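Local coordinates for protein carbohydrate esterase family 2 (CE2) (Chaetomium olivicolor, PDB 4XVH) that probably removes acetyl groups from xylan or related plant polysaccharides, as a putative acetyl xylan esterase joining a jelly-roll carbohydrate-binding domain to an SGNH-type hydrolase domain, at residues A[195-200]-A[244-249]; A[42-47]-A[62-67]. All coordinates share one frame; numbering follows the deposited sequence.

Overall arrangement
Contact 2 comes first along the chain and closes before contact 1 opens, so the two are in series. Their centres lie 31 Å apart and their nearest atoms about 18 Å apart, with no touch between them. Residues 42-47 and 62-67 belong to the N-terminal beta sandwich, one on each of its two sheets, and their contact is made mainly by aliphatic side chains. Residues 195-200 and 244-249 belong to the GDSL-family hydrolase domain, in the loops that lead into the neighbouring parallel strands 207-211 and 250-254; their contact is aromatic and includes a water. Sharing no strand, helix or sheet, the contacts report separately on the packing of the two domains.

Contact 1 (A[195-200]-A[244-249]); sequences GSYPFP and KHYPRA
Two loops of the SGNH-type alpha/beta domain, each running into a strand of its parallel sheet, are joined here by an aromatic cluster of Phe199, His245 and Tyr246. The Phe199 and His245 rings stack face to face: their centroids are 3.5 Å apart and their planes differ by only 4°. CE2 of Phe199 approaches NE2 of His245 to 3.4 Å. A chi1 of -72° swings Phe199 CG to the side opposite its carbonyl carbon, from where the ring lies over His245. The opposite face of Phe199 is covered by the ring of Tyr197, with CD2 over its centre, so the phenyl group is sandwiched between a residue of its own loop and the histidine. Tyr246 meets it differently, in an offset edge-to-face pair with planes at 65°: the edge of Phe199 is turned toward the face of Tyr246, and the closest approach is 3.2 Å, from Phe199 CD1 to Tyr246 OH. From the N-terminal part of the chain, Arg7 makes a cation-pi interaction with Tyr197. The phenol end of the buried Tyr246 also takes part in a polar bridge. One water is hydrogen-bonded to Tyr246 OH at 2.6 Å and to Tyr197 OH at 2.8 Å, and it donates a further hydrogen bond of 2.9 Å to Pro200 O.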
ATOM      1  N   GLY A 195      -3.206   2.668  18.424  1.00 25.89           N
ATOM      2  CA  GLY A 195      -3.003   4.077  18.700  1.00 28.27           C
ATOM      3  C   GLY A 195      -1.559   4.557  18.759  1.00 29.19           C
ATOM      4  O   GLY A 195      -1.310   5.690  19.184  1.00 31.29           O
ATOM      5  N   SER A 196      -0.604   3.738  18.324  1.00 27.40           N
ATOM      6  CA  SER A 196       0.795   4.143  18.443  1.00 26.51           C
ATOM      7  C   SER A 196       1.236   5.117  17.342  1.00 25.61           C
ATOM      8  O   SER A 196       2.276   5.717  17.475  1.00 25.92           O
ATOM      9  CB  SER A 196       1.738   2.919  18.457  1.00 25.45           C
ATOM     10  OG  SER A 196       1.613   2.107  17.290  1.00 22.43           O
ATOM     11  N   TYR A 197       0.489   5.263  16.250  1.00 24.22           N
ATOM     12  CA  TYR A 197       0.845   6.316  15.277  1.00 22.86           C
ATOM     13  C   TYR A 197       0.406   7.693  15.778  1.00 24.85           C
ATOM     14  O   TYR A 197      -0.780   7.923  15.983  1.00 22.20           O
ATOM     15  CB  TYR A 197       0.217   6.048  13.897  1.00 20.91           C
ATOM     16  CG  TYR A 197       0.697   7.013  12.802  1.00 18.84           C
ATOM     17  CD1 TYR A 197       2.067   7.170  12.509  1.00 18.68           C
ATOM     18  CD2 TYR A 197      -0.215   7.745  12.059  1.00 18.46           C
ATOM     19  CE1 TYR A 197       2.498   8.045  11.506  1.00 21.40           C
ATOM     20  CE2 TYR A 197       0.197   8.612  11.049  1.00 17.93           C
ATOM     21  CZ  TYR A 197       1.555   8.764  10.785  1.00 21.07           C
ATOM     22  OH  TYR A 197       1.941   9.645   9.805  1.00 20.91           O
ATOM     23  N   PRO A 198       1.358   8.628  15.949  1.00 25.57           N
ATOM     24  CA  PRO A 198       0.956   9.911  16.536  1.00 26.58           C
ATOM     25  C   PRO A 198       0.380  10.900  15.515  1.00 24.94           C
ATOM     26  O   PRO A 198       0.052  12.008  15.908  1.00 25.15           O
ATOM     27  CB  PRO A 198       2.260  10.443  17.145  1.00 28.47           C
ATOM     28  CG  PRO A 198       3.342   9.863  16.351  1.00 28.59           C
ATOM     29  CD  PRO A 198       2.814   8.545  15.739  1.00 26.57           C
ATOM     30  N   PHE A 199       0.247  10.512  14.247  1.00 21.39           N
ATOM     31  CA  PHE A 199      -0.209  11.474  13.230  1.00 24.54           C
ATOM     32  C   PHE A 199       0.613  12.793  13.271  1.00 23.33           C
ATOM     33  O   PHE A 199       0.069  13.891  13.508  1.00 23.52           O
ATOM     34  CB  PHE A 199      -1.706  11.718  13.411  1.00 26.10           C
ATOM     35  CG  PHE A 199      -2.532  10.528  12.978  1.00 25.88           C
ATOM     36  CD1 PHE A 199      -2.811  10.334  11.628  1.00 24.91           C
ATOM     37  CD2 PHE A 199      -2.954   9.579  13.899  1.00 27.04           C
ATOM     38  CE1 PHE A 199      -3.522   9.210  11.187  1.00 25.80           C
ATOM     39  CE2 PHE A 199      -3.686   8.448  13.481  1.00 27.10           C
ATOM     40  CZ  PHE A 199      -3.965   8.261  12.116  1.00 26.65           C
ATOM     41  N   PRO A 200       1.941  12.681  13.068  1.00 22.73           N
ATOM     42  CA  PRO A 200       2.779  13.885  13.104  1.00 25.20           C
ATOM     43  C   PRO A 200       2.396  14.820  11.970  1.00 21.75           C
ATOM     44  O   PRO A 200       2.031  14.360  10.871  1.00 20.59           O
ATOM     45  CB  PRO A 200       4.197  13.346  12.898  1.00 21.88           C
ATOM     46  CG  PRO A 200       3.957  12.091  12.087  1.00 20.50           C
ATOM     47  CD  PRO A 200       2.732  11.493  12.712  1.00 21.28           C
ATOM     48  N   LYS A 244     -10.512  13.492  11.347  1.00 29.33           N
ATOM     49  CA  LYS A 244     -10.068  14.029  12.637  1.00 32.95           C
ATOM     50  C   LYS A 244      -8.607  14.489  12.533  1.00 31.37           C
ATOM     51  O   LYS A 244      -8.200  15.474  13.161  1.00 31.56           O
ATOM     52  CB  LYS A 244     -10.220  12.983  13.748  1.00 36.41           C
ATOM     53  CG  LYS A 244     -11.659  12.767  14.201  1.00 41.94           C
ATOM     54  CD  LYS A 244     -11.747  11.804  15.404  1.00 46.70           C
ATOM     55  CE  LYS A 244     -13.051  12.005  16.214  1.00 52.41           C
ATOM     56  NZ  LYS A 244     -13.903  10.775  16.371  1.00 54.85           N
ATOM     57  N   HIS A 245      -7.818  13.774  11.722  1.00 28.38           N
ATOM     58  CA  HIS A 245      -6.402  14.109  11.582  1.00 27.66           C
ATOM     59  C   HIS A 245      -6.097  14.930  10.338  1.00 25.16           C
ATOM     60  O   HIS A 245      -5.252  15.812  10.361  1.00 24.17           O
ATOM     61  CB  HIS A 245      -5.568  12.834  11.569  1.00 28.89           C
ATOM     62  CG  HIS A 245      -5.791  11.967  12.770  1.00 32.87           C
ATOM     63  ND1 HIS A 245      -5.404  12.344  14.040  1.00 35.03           N
ATOM     64  CD2 HIS A 245      -6.384  10.756  12.899  1.00 34.25           C
ATOM     65  CE1 HIS A 245      -5.732  11.395  14.896  1.00 36.22           C
ATOM     66  NE2 HIS A 245      -6.330  10.420  14.231  1.00 36.24           N
ATOM     67  N   TYR A 246      -6.781  14.613   9.242  1.00 24.20           N
ATOM     68  CA  TYR A 246      -6.523  15.258   7.968  1.00 23.89           C
ATOM     69  C   TYR A 246      -7.810  15.881   7.428  1.00 23.60           C
ATOM     70  O   TYR A 246      -8.364  15.420   6.435  1.00 22.53           O
ATOM     71  CB  TYR A 246      -5.958  14.246   6.957  1.00 21.18           C
ATOM     72  CG  TYR A 246      -4.790  13.414   7.458  1.00 21.33           C
ATOM     73  CD1 TYR A 246      -3.732  13.990   8.169  1.00 22.03           C
ATOM     74  CD2 TYR A 246      -4.732  12.051   7.196  1.00 19.97           C
ATOM     75  CE1 TYR A 246      -2.648  13.206   8.618  1.00 20.75           C
ATOM     76  CE2 TYR A 246      -3.675  11.270   7.646  1.00 19.87           C
ATOM     77  CZ  TYR A 246      -2.634  11.856   8.349  1.00 19.76           C
ATOM     78  OH  TYR A 246      -1.578  11.058   8.767  1.00 18.68           O
ATOM     79  N   PRO A 247      -8.297  16.923   8.094  1.00 26.00           N
ATOM     80  CA  PRO A 247      -9.618  17.467   7.745  1.00 26.82           C
ATOM     81  C   PRO A 247      -9.719  18.017   6.323  1.00 26.91           C
ATOM     82  O   PRO A 247     -10.821  18.096   5.783  1.00 28.37           O
ATOM     83  CB  PRO A 247      -9.811  18.601   8.755  1.00 27.09           C
ATOM     84  CG  PRO A 247      -8.442  18.965   9.168  1.00 26.96           C
ATOM     85  CD  PRO A 247      -7.614  17.718   9.121  1.00 25.89           C
ATOM     86  N   ARG A 248      -8.600  18.422   5.739  1.00 26.26           N
ATOM     87  CA  ARG A 248      -8.648  19.031   4.411  1.00 27.53           C
ATOM     88  C   ARG A 248      -8.430  18.002   3.292  1.00 23.06           C
ATOM     89  O   ARG A 248      -8.451  18.347   2.127  1.00 22.68           O
ATOM     90  CB  ARG A 248      -7.592  20.132   4.287  1.00 31.58           C
ATOM     91  CG  ARG A 248      -7.781  21.344   5.216  1.00 38.36           C
ATOM     92  CD  ARG A 248      -6.523  22.247   5.200  1.00 42.79           C
ATOM     93  NE  ARG A 248      -5.330  21.585   5.757  1.00 45.62           N
ATOM     94  CZ  ARG A 248      -4.351  21.011   5.045  1.00 46.69           C
ATOM     95  NH1 ARG A 248      -4.391  20.992   3.709  1.00 47.38           N
ATOM     96  NH2 ARG A 248      -3.323  20.441   5.674  1.00 45.79           N
ATOM     97  N   ALA A 249      -8.180  16.746   3.626  1.00 21.00           N
ATOM     98  CA  ALA A 249      -7.851  15.796   2.554  1.00 20.69           C
ATOM     99  C   ALA A 249      -9.062  15.485   1.690  1.00 21.99           C
ATOM    100  O   ALA A 249     -10.192  15.474   2.194  1.00 22.73           O
ATOM    101  CB  ALA A 249      -7.303  14.491   3.141  1.00 19.52           C
TER
HETATM  102  O   HOH W   1       0.459  11.994  10.120  1.00 17.33           O

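Contact 2 (A[42-47]-A[62-67])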
ATOM      1  N   ASN A  42      10.637 -11.400   3.070  1.00 22.05           N
ATOM      2  CA  ASN A  42      10.530 -10.001   2.662  1.00 21.73           C
ATOM      3  C   ASN A  42      11.044  -9.866   1.255  1.00 21.78           C
ATOM      4  O   ASN A  42      11.831 -10.709   0.817  1.00 21.67           O
ATOM      5  CB  ASN A  42      11.362  -9.085   3.573  1.00 21.28           C
ATOM      6  CG  ASN A  42      10.973  -9.195   5.016  1.00 22.85           C
ATOM      7  OD1 ASN A  42      10.047  -8.526   5.470  1.00 24.04           O
ATOM      8  ND2 ASN A  42      11.652 -10.076   5.747  1.00 22.86           N
ATOM      9  N   SER A  43      10.671  -8.794   0.556  1.00 20.12           N
ATOM     10  CA  SER A  43      11.449  -8.442  -0.636  1.00 19.96           C
ATOM     11  C   SER A  43      11.400  -6.944  -0.784  1.00 19.66           C
ATOM     12  O   SER A  43      10.469  -6.303  -0.311  1.00 18.37           O
ATOM     13  CB  SER A  43      10.944  -9.135  -1.907  1.00 21.00           C
ATOM     14  OG  SER A  43       9.662  -8.694  -2.282  1.00 20.71           O
ATOM     15  N   VAL A  44      12.427  -6.403  -1.413  1.00 18.33           N
ATOM     16  CA  VAL A  44      12.563  -4.978  -1.572  1.00 19.14           C
ATOM     17  C   VAL A  44      13.025  -4.719  -2.981  1.00 18.68           C
ATOM     18  O   VAL A  44      13.657  -5.601  -3.608  1.00 18.97           O
ATOM     19  CB  VAL A  44      13.615  -4.363  -0.578  1.00 18.30           C
ATOM     20  CG1 VAL A  44      13.228  -4.607   0.884  1.00 18.22           C
ATOM     21  CG2 VAL A  44      15.005  -4.946  -0.878  1.00 19.74           C
ATOM     22  N   ASP A  45      12.709  -3.522  -3.464  1.00 17.86           N
ATOM     23  CA  ASP A  45      13.318  -2.938  -4.660  1.00 18.92           C
ATOM     24  C   ASP A  45      14.456  -2.034  -4.239  1.00 19.07           C
ATOM     25  O   ASP A  45      14.244  -1.160  -3.391  1.00 19.85           O
ATOM     26  CB  ASP A  45      12.310  -2.091  -5.441  1.00 17.68           C
ATOM     27  CG  ASP A  45      11.391  -2.900  -6.314  1.00 19.16           C
ATOM     28  OD1 ASP A  45      11.538  -4.145  -6.390  1.00 19.33           O
ATOM     29  OD2 ASP A  45      10.534  -2.266  -6.974  1.00 18.84           O
ATOM     30  N   LEU A  46      15.625  -2.171  -4.851  1.00 18.14           N
ATOM     31  CA  LEU A  46      16.703  -1.206  -4.617  1.00 17.31           C
ATOM     32  C   LEU A  46      16.932  -0.458  -5.924  1.00 17.41           C
ATOM     33  O   LEU A  46      17.256  -1.094  -6.950  1.00 17.77           O
ATOM     34  CB  LEU A  46      17.981  -1.924  -4.139  1.00 17.35           C
ATOM     35  CG  LEU A  46      19.183  -1.009  -3.862  1.00 18.95           C
ATOM     36  CD1 LEU A  46      18.965  -0.226  -2.566  1.00 17.56           C
ATOM     37  CD2 LEU A  46      20.453  -1.846  -3.801  1.00 20.57           C
ATOM     38  N   VAL A  47      16.726   0.860  -5.925  1.00 16.44           N
ATOM     39  CA  VAL A  47      16.822   1.637  -7.156  1.00 17.52           C
ATOM     40  C   VAL A  47      18.036   2.564  -7.061  1.00 20.69           C
ATOM     41  O   VAL A  47      18.130   3.385  -6.150  1.00 20.59           O
ATOM     42  CB  VAL A  47      15.540   2.456  -7.439  1.00 17.33           C
ATOM     43  CG1 VAL A  47      15.808   3.501  -8.513  1.00 16.56           C
ATOM     44  CG2 VAL A  47      14.381   1.505  -7.864  1.00 15.96           C
ATOM     45  N   THR A  62      24.714  -8.935   6.675  1.00 80.40           N
ATOM     46  CA  THR A  62      25.140  -7.629   7.114  1.00 76.68           C
ATOM     47  C   THR A  62      24.167  -6.482   6.767  1.00 68.58           C
ATOM     48  O   THR A  62      23.815  -5.661   7.629  1.00 68.85           O
ATOM     49  CB  THR A  62      26.567  -7.330   6.578  1.00101.57           C
ATOM     50  OG1 THR A  62      27.520  -8.274   7.065  1.00105.61           O
ATOM     51  CG2 THR A  62      27.045  -5.916   6.942  1.00101.11           C
ATOM     52  N   GLY A  63      23.725  -6.465   5.522  1.00 60.35           N
ATOM     53  CA  GLY A  63      22.952  -5.360   5.040  1.00 51.52           C
ATOM     54  C   GLY A  63      22.819  -5.427   3.559  1.00 43.42           C
ATOM     55  O   GLY A  63      23.183  -6.379   2.975  1.00 42.76           O
ATOM     56  N   ILE A  64      22.282  -4.378   2.988  1.00 35.88           N
ATOM     57  CA  ILE A  64      21.999  -4.287   1.571  1.00 31.69           C
ATOM     58  C   ILE A  64      22.966  -3.295   0.956  1.00 30.62           C
ATOM     59  O   ILE A  64      22.876  -2.103   1.239  1.00 29.76           O
ATOM     60  CB  ILE A  64      20.558  -3.792   1.314  1.00 28.27           C
ATOM     61  CG1 ILE A  64      19.520  -4.768   1.865  1.00 28.88           C
ATOM     62  CG2 ILE A  64      20.325  -3.496  -0.173  1.00 26.52           C
ATOM     63  CD1 ILE A  64      18.124  -4.152   1.915  1.00 27.17           C
ATOM     64  N   SER A  65      23.881  -3.756   0.119  1.00 30.31           N
ATOM     65  CA  SER A  65      24.866  -2.849  -0.479  1.00 29.25           C
ATOM     66  C   SER A  65      24.515  -2.470  -1.894  1.00 27.34           C
ATOM     67  O   SER A  65      23.855  -3.232  -2.600  1.00 28.77           O
ATOM     68  CB  SER A  65      26.245  -3.486  -0.464  1.00 32.31           C
ATOM     69  OG  SER A  65      26.635  -3.725   0.869  1.00 35.13           O
ATOM     70  N   THR A  66      24.948  -1.281  -2.296  1.00 24.60           N
ATOM     71  CA  THR A  66      24.838  -0.834  -3.673  1.00 23.31           C
ATOM     72  C   THR A  66      25.576  -1.836  -4.602  1.00 26.18           C
ATOM     73  O   THR A  66      26.462  -2.571  -4.153  1.00 26.95           O
ATOM     74  CB  THR A  66      25.424   0.596  -3.840  1.00 22.02           C
ATOM     75  OG1 THR A  66      26.751   0.639  -3.301  1.00 25.37           O
ATOM     76  CG2 THR A  66      24.571   1.622  -3.096  1.00 25.12           C
ATOM     77  N   PRO A  67      25.193  -1.887  -5.890  1.00 26.29           N
ATOM     78  CA  PRO A  67      25.806  -2.820  -6.851  1.00 28.22           C
ATOM     79  C   PRO A  67      27.293  -2.553  -7.132  1.00 28.77           C
ATOM     80  O   PRO A  67      27.733  -1.396  -7.146  1.00 28.38           O
ATOM     81  CB  PRO A  67      24.965  -2.604  -8.127  1.00 27.74           C
ATOM     82  CG  PRO A  67      24.341  -1.274  -7.956  1.00 26.89           C
ATOM     83  CD  PRO A  67      24.038  -1.192  -6.485  1.00 26.02           C
TER
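Val44 is the first residue of 42-47 to reach across to 62-67, its CG2 methyl lying 4.3 Å from CD1 of Ile64. At Asp45 the alternation of the strand turns the side chain from 62-67, and its OD1 forms a salt bridge with Arg82. The alternation fits packing between the two antiparallel sheets of the jelly-roll beta sandwich: strand 44-47 lies in one sheet, beside strands 54-56 and 73-81, whereas strand 63-65 is an outermost strand of the other. The axes of the two short strand segments come no nearer than 9.9 Å and are inclined at 34°, a spacing bridged by side chains. Ile56 and Leu79 touch both Val44 and Ile64, continuing the aliphatic interior. Leu46 returns to the same side as Val44 and gives the larger share of the buried surface on the 42-47 side, 66 Å² against 24 Å² for the valine. A chi1 of 180° sends the leucine branch away from its own amide and lets CD2 come within 4.0 Å of CG2 of Ile64; the same methyl is 3.9 Å from the carbonyl oxygen of Ser65. The Leu46 and Ile64 side chains lie alongside each other, head to tail, and Ile64 uses both branches, CD1 for the valine and CG2 for the leucine. Ser65 points its side chain away from 42-47, and its OG hydrogen-bonds with OG1 of Thr32.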